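Local structure of putative major capsid protein (Cafeteriavirus-dependent mavirus, 6G44) at residues C[77-82]-C[240-245]; C[94-99]-C[196-201]; C[211-216]-C[291-296]; C[326-331]-C[474-479]. The protein probably builds the virophage capsid shell as trimers of a double jelly-roll subunit, represented here by a form lacking its C-terminal domain. All blocks are in the same frame, centred on the assembly; numbering follows the deposited sequence. Where two conformers were deposited one is given.

Contact 1. Residues C[77-82]-C[240-245]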
# COMPACT_ATOMS: atom_id res chain seq x y z
N VAL C 77 25.86 2.61 12.23
CA VAL C 77 26.24 3.29 13.47
C VAL C 77 25.73 2.51 14.64
O VAL C 77 24.64 1.93 14.59
CB VAL C 77 25.78 4.74 13.56
CG1 VAL C 77 26.43 5.60 12.48
CG2 VAL C 77 24.27 4.86 13.57
N SER C 78 26.53 2.47 15.71
CA SER C 78 26.10 1.90 16.95
C SER C 78 26.53 2.82 18.08
O SER C 78 27.58 3.45 18.00
CB SER C 78 26.62 0.49 17.15
OG SER C 78 28.00 0.47 17.26
N PHE C 79 25.68 2.94 19.09
CA PHE C 79 26.00 3.78 20.23
C PHE C 79 25.06 3.47 21.36
O PHE C 79 24.05 2.78 21.19
CB PHE C 79 25.88 5.25 19.85
CG PHE C 79 24.52 5.63 19.29
CD1 PHE C 79 23.49 6.02 20.14
CD2 PHE C 79 24.27 5.54 17.92
CE1 PHE C 79 22.23 6.35 19.62
CE2 PHE C 79 23.01 5.86 17.40
CZ PHE C 79 22.01 6.25 18.26
N THR C 80 25.38 4.03 22.53
CA THR C 80 24.52 3.99 23.68
C THR C 80 24.07 5.42 23.98
O THR C 80 24.89 6.33 23.99
CB THR C 80 25.24 3.40 24.92
OG1 THR C 80 25.63 2.05 24.63
CG2 THR C 80 24.36 3.43 26.15
N ALA C 81 22.76 5.62 24.15
CA ALA C 81 22.19 6.90 24.57
C ALA C 81 21.71 6.78 26.00
O ALA C 81 20.96 5.86 26.33
CB ALA C 81 21.02 7.28 23.68
N GLU C 82 22.14 7.73 26.84
CA GLU C 82 21.62 7.85 28.20
C GLU C 82 20.70 9.05 28.26
O GLU C 82 21.12 10.15 27.97
CB GLU C 82 22.75 8.01 29.22
CG GLU C 82 22.21 8.06 30.65
CD GLU C 82 23.29 8.09 31.73
OE1 GLU C 82 22.91 7.93 32.91
OE2 GLU C 82 24.47 8.28 31.42
N ASN C 240 20.07 15.34 16.77
CA ASN C 240 19.94 14.81 15.43
C ASN C 240 19.33 13.43 15.35
O ASN C 240 18.65 13.14 14.36
CB ASN C 240 21.28 14.88 14.71
CG ASN C 240 21.65 16.31 14.37
OD1 ASN C 240 20.78 17.17 14.23
ND2 ASN C 240 22.94 16.57 14.22
N MET C 241 19.49 12.62 16.37
CA MET C 241 19.12 11.19 16.32
C MET C 241 17.94 10.79 17.17
O MET C 241 17.20 9.91 16.76
CB MET C 241 20.31 10.30 16.72
CG MET C 241 21.52 10.48 15.83
SD MET C 241 22.77 9.22 16.09
CE MET C 241 23.20 9.52 17.79
N ILE C 242 17.81 11.31 18.39
CA ILE C 242 16.94 10.78 19.41
C ILE C 242 15.59 11.49 19.44
O ILE C 242 15.50 12.70 19.46
CB ILE C 242 17.64 10.89 20.80
CG1 ILE C 242 19.01 10.17 20.76
CG2 ILE C 242 16.75 10.37 21.92
CD1 ILE C 242 18.93 8.65 20.61
N GLY C 243 14.55 10.68 19.42
CA GLY C 243 13.19 11.15 19.63
C GLY C 243 12.56 10.72 20.92
O GLY C 243 12.67 9.55 21.32
N ILE C 244 11.89 11.67 21.60
CA ILE C 244 11.20 11.44 22.87
C ILE C 244 9.82 12.06 22.75
O ILE C 244 9.71 13.23 22.42
CB ILE C 244 11.97 12.04 24.09
CG1 ILE C 244 13.40 11.48 24.14
CG2 ILE C 244 11.21 11.71 25.35
CD1 ILE C 244 14.30 12.15 25.16
N ALA C 245 8.79 11.25 22.97
CA ALA C 245 7.41 11.72 22.94
C ALA C 245 7.21 12.91 23.88
O ALA C 245 7.82 13.00 24.96
CB ALA C 245 6.45 10.62 23.31
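M241 lays its terminal methyl on one face of the F79 ring, a Met-aromatic contact that joins the end of helix 238-241 to strand 74-84 in the N-terminal half of this double jelly-roll. The methyl makes a CH-pi interaction: CE of M241 stands 3.7 Å from the centroid of the F79 ring and 19° off the ring normal. It is displaced toward the rim, where the closest approach is 3.5 Å between CE of M241 and CZ of F79. The sulfur comes in more obliquely, 40° off the normal, with SD of M241 3.6 Å from CE2 of F79. The two side chains approach from opposite directions. After an otherwise extended step, the bend at chi3 of M241 (-62°) turns the methyl over the ring.

The rest is apolar contact by I242, against A81 and the edge of the F79 ring. I242, the first residue to leave helical geometry, carries its chain past F79 in the opposing sense. No hydrogen bond crosses between the segments, whose closest CA atoms, those of A81 and I242, are 8.3 Å apart. All four touching residues are buried, and the F79 ring also meets that of F200 on the neighbouring strand 195-205. Two groups share the end of the isoleucine: CD1 of I242 lies 4.0 Å from CB of A81 and 4.1 Å from CE1 of F79, near the plane of the ring.

Contact 2. Residues C[94-99]-C[196-201]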
# COMPACT_ATOMS: atom_id res chain seq x y z
N ASP C 94 6.08 3.11 24.45
CA ASP C 94 5.80 3.75 23.16
C ASP C 94 6.21 5.22 23.08
O ASP C 94 5.61 6.03 22.37
CB ASP C 94 4.32 3.54 22.75
CG ASP C 94 3.94 2.08 22.58
OD1 ASP C 94 4.77 1.28 22.13
OD2 ASP C 94 2.77 1.73 22.87
N GLN C 95 7.25 5.60 23.83
CA GLN C 95 7.64 7.00 23.91
C GLN C 95 9.07 7.34 23.45
O GLN C 95 9.37 8.52 23.30
CB GLN C 95 7.46 7.49 25.35
CG GLN C 95 5.98 7.68 25.65
CD GLN C 95 5.69 8.01 27.10
OE1 GLN C 95 6.24 7.38 28.00
NE2 GLN C 95 4.80 8.98 27.31
N ILE C 96 9.91 6.34 23.17
CA ILE C 96 11.31 6.57 22.81
C ILE C 96 11.59 5.93 21.46
O ILE C 96 11.18 4.79 21.20
CB ILE C 96 12.28 5.91 23.85
CG1 ILE C 96 12.00 6.40 25.27
CG2 ILE C 96 13.73 6.18 23.48
CD1 ILE C 96 12.17 7.89 25.47
N GLY C 97 12.31 6.64 20.62
CA GLY C 97 12.79 6.09 19.37
C GLY C 97 13.81 6.98 18.75
O GLY C 97 14.52 7.74 19.45
N LEU C 98 13.88 6.95 17.43
CA LEU C 98 14.78 7.79 16.67
C LEU C 98 14.03 8.75 15.75
O LEU C 98 12.90 8.45 15.32
CB LEU C 98 15.77 6.93 15.86
CG LEU C 98 16.64 5.97 16.65
CD1 LEU C 98 17.48 5.10 15.74
CD2 LEU C 98 17.53 6.69 17.65
N LYS C 99 14.66 9.88 15.46
CA LYS C 99 14.15 10.82 14.46
C LYS C 99 14.24 10.20 13.07
O LYS C 99 14.93 9.20 12.88
CB LYS C 99 14.87 12.17 14.55
CG LYS C 99 14.57 12.88 15.87
CD LYS C 99 15.13 14.28 15.91
CE LYS C 99 14.78 15.00 17.20
NZ LYS C 99 15.27 16.39 17.16
N VAL C 196 17.50 6.33 31.62
CA VAL C 196 17.54 5.05 30.93
C VAL C 196 18.73 5.04 29.96
O VAL C 196 19.09 6.09 29.44
CB VAL C 196 16.18 4.79 30.22
CG1 VAL C 196 15.95 5.73 29.05
CG2 VAL C 196 16.05 3.34 29.77
N LYS C 197 19.33 3.87 29.77
CA LYS C 197 20.37 3.69 28.76
C LYS C 197 19.85 2.72 27.72
O LYS C 197 19.36 1.65 28.07
CB LYS C 197 21.68 3.17 29.36
CG LYS C 197 22.49 4.24 30.06
CD LYS C 197 23.78 3.67 30.64
CE LYS C 197 24.62 4.75 31.29
NZ LYS C 197 25.96 4.18 31.65
N ILE C 198 19.99 3.10 26.46
CA ILE C 198 19.54 2.28 25.33
C ILE C 198 20.68 2.18 24.30
O ILE C 198 21.23 3.20 23.86
CB ILE C 198 18.28 2.87 24.64
CG1 ILE C 198 17.21 3.14 25.69
CG2 ILE C 198 17.77 1.92 23.55
CD1 ILE C 198 16.00 3.88 25.18
N ASP C 199 21.01 0.96 23.92
CA ASP C 199 21.93 0.69 22.82
C ASP C 199 21.12 0.69 21.53
O ASP C 199 20.01 0.12 21.48
CB ASP C 199 22.60 -0.67 22.96
CG ASP C 199 23.32 -0.86 24.29
OD1 ASP C 199 23.71 0.16 24.92
OD2 ASP C 199 23.48 -2.03 24.70
N PHE C 200 21.65 1.32 20.50
CA PHE C 200 21.05 1.36 19.15
C PHE C 200 22.06 0.90 18.10
O PHE C 200 23.27 1.16 18.23
CB PHE C 200 20.67 2.78 18.77
CG PHE C 200 19.55 3.38 19.57
CD1 PHE C 200 18.24 3.25 19.14
CD2 PHE C 200 19.79 4.12 20.72
CE1 PHE C 200 17.22 3.82 19.83
CE2 PHE C 200 18.76 4.67 21.44
CZ PHE C 200 17.46 4.55 20.98
N VAL C 201 21.56 0.28 17.03
CA VAL C 201 22.33 -0.01 15.82
C VAL C 201 21.45 0.40 14.65
O VAL C 201 20.30 -0.07 14.57
CB VAL C 201 22.72 -1.47 15.67
CG1 VAL C 201 23.58 -1.66 14.44
CG2 VAL C 201 23.47 -1.98 16.88
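I96 opens the contact with its gamma branch. In the conformer described here, one of two deposited, CG2 of I96 meets CD1 of I198 at 3.7 Å, with the two isoleucines passing at a slant. It is this CG2 methyl of I96, not the longer arm through CG1 to CD1, that meets I198.

G97 follows without a side chain and pairs through its backbone with G243, which ties strand 96-98 to strand 242-244 in a small two-stranded sheet. That sheet lies over strand 195-205 in the N-terminal half of the double jelly-roll.

L98 then reaches F200. Its CG sits beside the backbone N (chi1 -58°), and although the side chain does not leave the main chain aimed at F200, its branched end arrives over one face of the ring. CD2 of L98 is 3.9 Å from the centroid of F200 and 23° off the ring normal, a CH-pi contact offset toward the rim, where it comes within 3.6 Å of CE1 of F200. On the opposite face lies CG2 of I198, 3.6 Å above the plane of the F200 ring, which is therefore held between two aliphatic groups.

With the CA atoms of L98 and F200 9.3 Å apart and no hydrogen bond between the segments, cohesion across this buried interface rests on dispersion and CH-pi contacts, which depend on shape more than on exact direction.

Contact 3. Residues C[211-216]-C[291-296]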
# COMPACT_ATOMS: atom_id res chain seq x y z
N THR C 211 26.34 9.04 -4.62
CA THR C 211 25.69 7.77 -4.27
C THR C 211 24.33 7.67 -4.93
O THR C 211 23.64 8.65 -5.18
CB THR C 211 25.53 7.52 -2.75
OG1 THR C 211 24.56 8.41 -2.21
CG2 THR C 211 26.87 7.62 -2.00
N GLN C 212 23.95 6.44 -5.18
CA GLN C 212 22.72 6.11 -5.92
C GLN C 212 21.56 5.83 -4.96
O GLN C 212 20.89 4.79 -5.03
CB GLN C 212 23.02 4.98 -6.88
CG GLN C 212 24.09 5.34 -7.90
CD GLN C 212 23.64 6.43 -8.82
OE1 GLN C 212 22.79 6.16 -9.70
NE2 GLN C 212 24.16 7.66 -8.66
N TYR C 213 21.31 6.80 -4.09
CA TYR C 213 20.34 6.67 -2.98
C TYR C 213 18.90 6.67 -3.46
O TYR C 213 17.98 6.41 -2.66
CB TYR C 213 20.56 7.77 -1.90
CG TYR C 213 20.42 9.16 -2.44
CD1 TYR C 213 19.17 9.77 -2.52
CD2 TYR C 213 21.53 9.89 -2.88
CE1 TYR C 213 19.02 11.03 -3.06
CE2 TYR C 213 21.39 11.16 -3.41
CZ TYR C 213 20.12 11.72 -3.50
OH TYR C 213 19.94 12.98 -4.03
N LYS C 214 18.66 7.00 -4.73
CA LYS C 214 17.31 6.93 -5.28
C LYS C 214 16.99 5.55 -5.85
O LYS C 214 15.84 5.31 -6.23
CB LYS C 214 17.11 8.02 -6.35
CG LYS C 214 17.27 9.45 -5.82
CD LYS C 214 17.52 10.48 -6.92
CE LYS C 214 16.45 10.54 -8.00
NZ LYS C 214 15.21 11.23 -7.56
N ASN C 215 17.99 4.66 -5.95
CA ASN C 215 17.87 3.35 -6.57
C ASN C 215 18.51 2.30 -5.66
O ASN C 215 19.44 1.63 -6.09
CB ASN C 215 18.57 3.37 -7.95
CG ASN C 215 17.98 4.39 -8.92
OD1 ASN C 215 18.41 5.55 -8.97
ND2 ASN C 215 17.02 3.96 -9.71
N ILE C 216 18.06 2.17 -4.42
CA ILE C 216 18.70 1.27 -3.47
C ILE C 216 18.58 -0.21 -3.83
O ILE C 216 19.52 -0.97 -3.58
CB ILE C 216 18.21 1.59 -2.05
CG1 ILE C 216 18.75 2.99 -1.67
CG2 ILE C 216 18.65 0.52 -1.06
CD1 ILE C 216 17.97 3.67 -0.59
N PRO C 291 21.76 14.14 -8.95
CA PRO C 291 21.14 15.47 -8.81
C PRO C 291 21.86 16.39 -7.86
O PRO C 291 22.39 15.94 -6.84
CB PRO C 291 19.74 15.16 -8.27
CG PRO C 291 19.50 13.72 -8.51
CD PRO C 291 20.81 13.04 -8.67
N LEU C 292 21.89 17.68 -8.19
CA LEU C 292 22.56 18.69 -7.36
C LEU C 292 21.51 19.57 -6.67
O LEU C 292 20.74 20.27 -7.31
CB LEU C 292 23.46 19.55 -8.25
CG LEU C 292 24.29 20.61 -7.54
CD1 LEU C 292 25.28 19.97 -6.59
CD2 LEU C 292 24.99 21.43 -8.61
N ILE C 293 21.46 19.50 -5.35
CA ILE C 293 20.50 20.26 -4.54
C ILE C 293 21.28 21.38 -3.89
O ILE C 293 22.32 21.13 -3.25
CB ILE C 293 19.84 19.38 -3.47
CG1 ILE C 293 18.89 18.35 -4.09
CG2 ILE C 293 19.04 20.24 -2.50
CD1 ILE C 293 19.49 17.23 -4.92
N SER C 294 20.77 22.60 -4.01
CA SER C 294 21.46 23.82 -3.55
C SER C 294 20.48 24.75 -2.88
O SER C 294 19.38 24.90 -3.37
CB SER C 294 22.05 24.58 -4.75
OG SER C 294 22.95 23.80 -5.51
N LEU C 295 20.91 25.43 -1.81
CA LEU C 295 20.15 26.54 -1.25
C LEU C 295 20.41 27.74 -2.15
O LEU C 295 21.56 28.19 -2.30
CB LEU C 295 20.60 26.82 0.18
CG LEU C 295 19.91 28.03 0.84
CD1 LEU C 295 18.42 27.75 1.03
CD2 LEU C 295 20.60 28.32 2.15
N GLU C 296 19.36 28.23 -2.79
CA GLU C 296 19.49 29.37 -3.71
C GLU C 296 19.33 30.71 -3.01
O GLU C 296 19.94 31.71 -3.44
CB GLU C 296 18.47 29.30 -4.83
CG GLU C 296 18.71 28.18 -5.79
CD GLU C 296 19.97 28.34 -6.63
OE1 GLU C 296 20.48 29.48 -6.82
OE2 GLU C 296 20.43 27.29 -7.10
O HOH W 1 22.30 13.83 -5.13
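K214 passes its CD obliquely over the CG corner of P291, with CD of K214 4.1 Å from CG of P291. The lysine stands in a type I beta turn, Q212 to N215, in the loop between strands 195-205 and 222-235. P291 leads into the regular part of strand 286-305, which pairs with strand 464-482. The contact thus joins a loop of the N-terminal half of the double jelly-roll to a sheet of the C-terminal half. Bends at chi3 and chi4 carry NZ of the lysine to a glycerol molecule, probably from the crystallisation liquor, to which it hydrogen-bonds.

Deeper in, Y213 points its hydroxyl at the same strand. OH of Y213 is a loose 4.4 Å from CD1 of I293, and the Y213 ring meets that of H130 edge-to-face. The polar link is made through a single water, which lies in the plane of the Y213 ring. The tyrosine donates to it and the water donates onward to the main chain, which also accepts a bond from ND2 of N209. Both steps are short: the water oxygen is 2.7 Å from OH of Y213 and 2.7 Å from O of P291.

Contact 4. Residues C[326-331]-C[474-479]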
# COMPACT_ATOMS: atom_id res chain seq x y z
N MET C 326 17.36 36.26 -6.63
CA MET C 326 18.28 35.14 -6.75
C MET C 326 18.69 35.00 -8.21
O MET C 326 17.84 34.72 -9.09
CB MET C 326 17.60 33.84 -6.27
CG MET C 326 17.23 33.90 -4.80
SD MET C 326 16.26 32.47 -4.26
CE MET C 326 14.65 32.79 -4.97
N ALA C 327 19.99 35.20 -8.47
CA ALA C 327 20.56 35.15 -9.81
C ALA C 327 20.99 33.73 -10.11
O ALA C 327 21.76 33.15 -9.35
CB ALA C 327 21.77 36.09 -9.87
N MET C 328 20.48 33.16 -11.20
CA MET C 328 20.85 31.82 -11.62
C MET C 328 21.39 31.86 -13.03
O MET C 328 20.83 32.54 -13.87
CB MET C 328 19.63 30.89 -11.53
CG MET C 328 19.28 30.60 -10.08
SD MET C 328 17.71 29.72 -9.86
CE MET C 328 16.58 31.07 -9.82
N ASN C 329 22.44 31.09 -13.31
CA ASN C 329 23.04 31.08 -14.66
C ASN C 329 22.38 30.11 -15.65
O ASN C 329 22.72 30.07 -16.83
CB ASN C 329 24.54 30.76 -14.57
CG ASN C 329 25.31 31.80 -13.78
OD1 ASN C 329 25.07 32.99 -13.92
ND2 ASN C 329 26.27 31.35 -12.98
N ASN C 330 21.42 29.31 -15.16
CA ASN C 330 20.74 28.29 -15.95
C ASN C 330 19.43 27.98 -15.19
O ASN C 330 19.27 28.43 -14.05
CB ASN C 330 21.64 27.06 -16.12
CG ASN C 330 22.10 26.50 -14.80
OD1 ASN C 330 21.30 25.89 -14.07
ND2 ASN C 330 23.37 26.71 -14.46
N VAL C 331 18.56 27.21 -15.81
CA VAL C 331 17.19 26.99 -15.29
C VAL C 331 17.11 25.60 -14.63
O VAL C 331 17.23 24.59 -15.32
CB VAL C 331 16.16 27.11 -16.43
CG1 VAL C 331 14.75 26.93 -15.88
CG2 VAL C 331 16.28 28.47 -17.12
N SER C 474 17.13 24.82 -5.06
CA SER C 474 17.05 24.32 -6.44
C SER C 474 17.45 22.86 -6.46
O SER C 474 18.32 22.45 -5.70
CB SER C 474 17.94 25.08 -7.39
OG SER C 474 19.27 25.01 -6.97
N ILE C 475 16.83 22.11 -7.38
CA ILE C 475 17.22 20.75 -7.66
C ILE C 475 17.58 20.75 -9.12
O ILE C 475 16.71 20.95 -9.98
CB ILE C 475 16.09 19.73 -7.35
CG1 ILE C 475 15.70 19.85 -5.87
CG2 ILE C 475 16.57 18.32 -7.68
CD1 ILE C 475 14.35 20.44 -5.60
N ARG C 476 18.86 20.55 -9.43
CA ARG C 476 19.33 20.59 -10.81
C ARG C 476 19.71 19.20 -11.32
O ARG C 476 20.31 18.39 -10.60
CB ARG C 476 20.56 21.48 -10.95
CG ARG C 476 20.26 22.96 -10.88
CD ARG C 476 21.56 23.71 -11.14
NE ARG C 476 21.31 25.11 -11.45
CZ ARG C 476 21.29 26.10 -10.56
NH1 ARG C 476 21.07 27.34 -10.98
NH2 ARG C 476 21.49 25.87 -9.26
N ASP C 477 19.40 18.97 -12.59
CA ASP C 477 19.82 17.74 -13.27
C ASP C 477 21.35 17.84 -13.47
O ASP C 477 21.88 18.85 -13.94
CB ASP C 477 19.10 17.59 -14.60
CG ASP C 477 17.57 17.45 -14.45
OD1 ASP C 477 17.08 17.11 -13.36
OD2 ASP C 477 16.87 17.65 -15.43
N ASN C 478 22.04 16.78 -13.08
CA ASN C 478 23.49 16.78 -12.96
C ASN C 478 23.95 15.35 -13.11
O ASN C 478 23.40 14.43 -12.50
CB ASN C 478 23.86 17.35 -11.61
CG ASN C 478 25.34 17.50 -11.42
OD1 ASN C 478 25.98 18.21 -12.18
ND2 ASN C 478 25.88 16.87 -10.39
N LEU C 479 24.98 15.16 -13.94
CA LEU C 479 25.48 13.81 -14.22
C LEU C 479 26.92 13.68 -13.81
O LEU C 479 27.69 14.64 -13.92
CB LEU C 479 25.39 13.49 -15.68
CG LEU C 479 24.02 13.47 -16.34
CD1 LEU C 479 24.12 12.97 -17.78
CD2 LEU C 479 22.96 12.72 -15.57
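OD1 of N330 is gripped by two nitrogens of one arginine. The strong bond comes from NE of R476, 2.7 Å from OD1 of N330 and nearly straight, with an N-H...O angle of 165°. It falls on a lone pair of the amide oxygen, in the carbonyl plane. Relative to the guanidinium, the oxygen lies at its edge, close to its plane. A second bond, from NH1 of R476 to the same OD1 of N330 at 3.4 Å, is weak. Amide and guanidinium planes stand 79° apart, so the groups meet crosswise. CG of N330 is tucked between its backbone N and carbonyl carbon (chi1 56°), and the amide end leans nearer to the arginine, whose own chain is extended from CG to NE.

M328 adds an apolar neighbour: its CG approaches NH1 of R476 obliquely, at 3.8 Å. The remaining nitrogen, NH2, forms a salt bridge with E296 on strand 286-305. With bonds on both NE and NH2, the guanidinium is probably restrained in rotation, and the carboxylate would balance its charge. Farther along strand 464-482, L479 packs on I31 of the second subunit and L11 of the third.

R476 thus reaches from strand 464-482 to the end of strand 319-328 and the loop that follows it. The two strands belong to different antiparallel sheets, an arrangement expected of a jelly-roll sandwich, here the C-terminal one of the pair.

In the fold
Contacts 1 and 2 form one buried core, their centres only 5 Å apart. F79 and F200 sit on neighbouring strands of one sheet, I242 and L98 on the paired strands facing it, and OG1 of T80 lies 2.7 Å from OD1 of D199. Contacts 3 and 4, with centres 13 Å apart, lie on neighbouring antiparallel strands, 286-305 and 464-482: E296 of contact 3 joins them, its OE2 reaching OG of S474 in contact 4 at 2.6 Å besides its salt bridge to R476. Contact 1 lies about 26 Å from contact 3, centre to centre, and 36 Å from contact 4. Contact 3 links the two halves.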